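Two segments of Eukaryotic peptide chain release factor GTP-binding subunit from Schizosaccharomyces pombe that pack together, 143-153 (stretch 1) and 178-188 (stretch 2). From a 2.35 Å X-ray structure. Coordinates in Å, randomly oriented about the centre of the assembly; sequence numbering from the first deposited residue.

Stretch 1, residues 143-153: SQADIGVLVIS
Stretch 2 (178-188) TQGINHLVVVI

Four backbone hydrogen bonds join strand 147-153 to strand 184-188. Val-185 N donates to Gly-148 O (3.0 Å, N-H...O angle 154°), Leu-150 N to Val-185 O (2.7 Å, 151°), Val-187 N to Leu-150 O (2.8 Å, 158°) and Ile-152 N to Val-187 O (2.9 Å, 180°). Donors alternate between the strands, and Leu-150 takes Val-185 O with its N and Val-187 N with its O, so that one residue bridges two that are two apart on the other strand, the signature of a parallel ladder; Val-185 does the same with Gly-148 and Leu-150, and Val-187 with Leu-150 and Ile-152. The axes agree, running the same way at 27° with a closest approach of 4.5 Å. The register pairs Val-149 with Val-185, Leu-150 with Val-186, Val-151 with Val-187 and Ile-152 with Ile-188, their CA atoms 4.7 to 5.1 Å apart. CA-H...O contacts supplement the ladder, the shortest from Val-149 CA to Val-185 O at 3.1 Å. Strand phi/psi values are extended, such as -91/118 at Leu-150 and -114/115 at Val-186.

Before the strands, Gln-144 (chi1 t, chi2 p, chi3 62°) folds its amide so that NE2 donates both to Gln-179 O (2.8 Å, 153°) and to its neighbour Ala-145 O (3.2 Å, 162°). Gln-179 leaves helical phi/psi, and Gly-180 follows at 80/13; an ideal CB there would lie 2.9 Å from Gln-144 NE2, a clash.

Packing divides by sheet face. With Val-149, Val-151, Val-185 and Val-187, all chi1 t, Val-149 CG1 meets Val-187 CG2 at 3.7 Å. Leu-150, Ile-152, Leu-184, Val-186 and Ile-188 share the other face: Leu-150 CD2 lies 4.2 Å from Leu-184 CD2 (both leucines t, p), and Ile-152 CB 4.3 Å from Ile-188 CD1 (both isoleucines m, m). Ile-181 (m, m) brings CD1 to 3.7 Å from Gly-148 N and 3.9 Å from Ala-145 CB; an ideal CB on Gly-148 would sit 2.6 Å from Ile-181 CG1, so glycine leaves this space free.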

# COMPACT_ATOMS: atom_id res chain seq x y z
N SER A 143 13.12 9.71 0.63
CA SER A 143 14.18 8.89 0.02
C SER A 143 14.37 7.56 0.77
O SER A 143 15.44 6.94 0.69
CB SER A 143 15.51 9.66 -0.01
OG SER A 143 15.40 10.91 -0.67
N GLN A 144 13.33 7.13 1.51
CA GLN A 144 13.27 5.79 2.08
C GLN A 144 12.42 4.95 1.15
O GLN A 144 11.29 5.30 0.83
CB GLN A 144 12.68 5.82 3.50
CG GLN A 144 12.51 4.46 4.19
CD GLN A 144 13.79 3.60 4.24
OE1 GLN A 144 14.79 4.02 4.84
NE2 GLN A 144 13.74 2.40 3.62
N ALA A 145 12.99 3.86 0.67
CA ALA A 145 12.30 2.98 -0.26
C ALA A 145 11.21 2.17 0.45
O ALA A 145 11.36 1.80 1.60
CB ALA A 145 13.29 2.04 -0.90
N ASP A 146 10.11 1.92 -0.25
CA ASP A 146 9.11 0.97 0.20
C ASP A 146 9.44 -0.43 -0.29
O ASP A 146 9.14 -1.41 0.40
CB ASP A 146 7.72 1.34 -0.33
CG ASP A 146 7.20 2.62 0.26
OD1 ASP A 146 7.12 2.74 1.49
OD2 ASP A 146 6.85 3.58 -0.44
N ILE A 147 10.03 -0.52 -1.47
CA ILE A 147 10.28 -1.79 -2.13
C ILE A 147 11.70 -1.77 -2.69
O ILE A 147 12.11 -0.80 -3.31
CB ILE A 147 9.30 -1.99 -3.29
CG1 ILE A 147 7.84 -2.05 -2.80
CG2 ILE A 147 9.63 -3.26 -4.06
CD1 ILE A 147 6.82 -1.78 -3.92
N GLY A 148 12.45 -2.84 -2.47
CA GLY A 148 13.78 -3.01 -3.02
C GLY A 148 13.72 -4.19 -3.97
O GLY A 148 13.20 -5.23 -3.60
N VAL A 149 14.20 -3.99 -5.19
CA VAL A 149 14.22 -5.05 -6.19
C VAL A 149 15.68 -5.33 -6.55
O VAL A 149 16.36 -4.45 -7.10
CB VAL A 149 13.45 -4.66 -7.46
CG1 VAL A 149 13.48 -5.83 -8.46
CG2 VAL A 149 12.00 -4.29 -7.14
N LEU A 150 16.17 -6.51 -6.19
CA LEU A 150 17.52 -6.92 -6.57
C LEU A 150 17.43 -7.65 -7.90
O LEU A 150 16.75 -8.67 -7.99
CB LEU A 150 18.14 -7.81 -5.48
CG LEU A 150 19.51 -8.44 -5.75
CD1 LEU A 150 20.56 -7.37 -5.89
CD2 LEU A 150 19.88 -9.39 -4.62
N VAL A 151 18.08 -7.13 -8.94
CA VAL A 151 18.03 -7.73 -10.28
C VAL A 151 19.27 -8.56 -10.51
O VAL A 151 20.38 -8.05 -10.45
CB VAL A 151 17.89 -6.67 -11.37
CG1 VAL A 151 17.56 -7.32 -12.71
CG2 VAL A 151 16.80 -5.66 -10.99
N ILE A 152 19.07 -9.85 -10.76
CA ILE A 152 20.16 -10.81 -10.94
C ILE A 152 20.10 -11.42 -12.35
O ILE A 152 19.03 -11.75 -12.83
CB ILE A 152 20.08 -11.93 -9.89
CG1 ILE A 152 20.22 -11.37 -8.47
CG2 ILE A 152 21.16 -12.99 -10.14
CD1 ILE A 152 21.62 -10.88 -8.10
N SER A 153 21.25 -11.55 -13.00
CA SER A 153 21.31 -12.20 -14.30
C SER A 153 21.32 -13.71 -14.13
O SER A 153 22.07 -14.24 -13.31
CB SER A 153 22.57 -11.79 -15.05
OG SER A 153 22.74 -12.58 -16.21
N THR A 178 21.08 -2.05 4.14
CA THR A 178 21.35 -0.65 4.49
C THR A 178 20.21 0.32 4.09
O THR A 178 20.02 1.34 4.74
CB THR A 178 22.66 -0.20 3.87
OG1 THR A 178 23.74 -0.99 4.40
CG2 THR A 178 23.03 1.22 4.29
N GLN A 179 19.46 -0.02 3.04
CA GLN A 179 18.33 0.78 2.57
C GLN A 179 17.00 0.43 3.27
O GLN A 179 15.94 0.90 2.86
CB GLN A 179 18.14 0.59 1.06
CG GLN A 179 19.25 1.13 0.22
CD GLN A 179 19.14 2.63 0.01
OE1 GLN A 179 18.26 3.09 -0.74
NE2 GLN A 179 20.02 3.39 0.65
N GLY A 180 17.05 -0.41 4.31
CA GLY A 180 15.88 -0.72 5.11
C GLY A 180 14.98 -1.74 4.45
O GLY A 180 13.86 -1.94 4.90
N ILE A 181 15.47 -2.40 3.42
CA ILE A 181 14.70 -3.42 2.70
C ILE A 181 14.77 -4.73 3.43
O ILE A 181 15.76 -5.44 3.34
CB ILE A 181 15.22 -3.65 1.24
CG1 ILE A 181 15.29 -2.33 0.48
CG2 ILE A 181 14.31 -4.65 0.51
CD1 ILE A 181 14.01 -1.53 0.57
N ASN A 182 13.71 -5.02 4.18
CA ASN A 182 13.59 -6.24 4.96
C ASN A 182 12.76 -7.29 4.25
O ASN A 182 12.71 -8.44 4.67
CB ASN A 182 13.00 -5.92 6.33
CG ASN A 182 13.91 -5.04 7.16
OD1 ASN A 182 13.46 -4.15 7.87
ND2 ASN A 182 15.21 -5.28 7.06
N HIS A 183 12.11 -6.90 3.17
CA HIS A 183 11.42 -7.85 2.31
C HIS A 183 11.91 -7.58 0.90
O HIS A 183 11.49 -6.63 0.25
CB HIS A 183 9.91 -7.65 2.43
CG HIS A 183 9.12 -8.58 1.58
ND1 HIS A 183 8.95 -8.38 0.23
CD2 HIS A 183 8.44 -9.71 1.88
CE1 HIS A 183 8.19 -9.35 -0.27
NE2 HIS A 183 7.87 -10.17 0.71
N LEU A 184 12.84 -8.41 0.46
CA LEU A 184 13.54 -8.18 -0.78
C LEU A 184 12.81 -8.87 -1.92
O LEU A 184 12.50 -10.05 -1.83
CB LEU A 184 14.95 -8.73 -0.65
CG LEU A 184 15.96 -8.39 -1.73
CD1 LEU A 184 16.15 -6.90 -1.82
CD2 LEU A 184 17.28 -9.05 -1.39
N VAL A 185 12.52 -8.13 -2.98
CA VAL A 185 12.07 -8.72 -4.23
C VAL A 185 13.30 -8.97 -5.11
O VAL A 185 14.06 -8.05 -5.40
CB VAL A 185 11.09 -7.79 -4.97
CG1 VAL A 185 10.65 -8.41 -6.27
CG2 VAL A 185 9.88 -7.50 -4.08
N VAL A 186 13.50 -10.22 -5.51
CA VAL A 186 14.66 -10.63 -6.28
C VAL A 186 14.16 -11.07 -7.65
O VAL A 186 13.43 -12.05 -7.78
CB VAL A 186 15.39 -11.81 -5.61
CG1 VAL A 186 16.50 -12.35 -6.52
CG2 VAL A 186 15.96 -11.40 -4.30
N VAL A 187 14.55 -10.32 -8.67
CA VAL A 187 14.13 -10.57 -10.04
C VAL A 187 15.25 -11.32 -10.79
O VAL A 187 16.36 -10.82 -10.94
CB VAL A 187 13.72 -9.23 -10.69
CG1 VAL A 187 13.83 -9.26 -12.15
CG2 VAL A 187 12.28 -8.87 -10.28
N ILE A 188 14.96 -12.55 -11.20
CA ILE A 188 15.90 -13.33 -11.97
C ILE A 188 15.69 -12.96 -13.45
O ILE A 188 14.71 -13.39 -14.07
CB ILE A 188 15.67 -14.86 -11.75
CG1 ILE A 188 15.73 -15.24 -10.26
CG2 ILE A 188 16.69 -15.67 -12.55
CD1 ILE A 188 17.01 -14.96 -9.59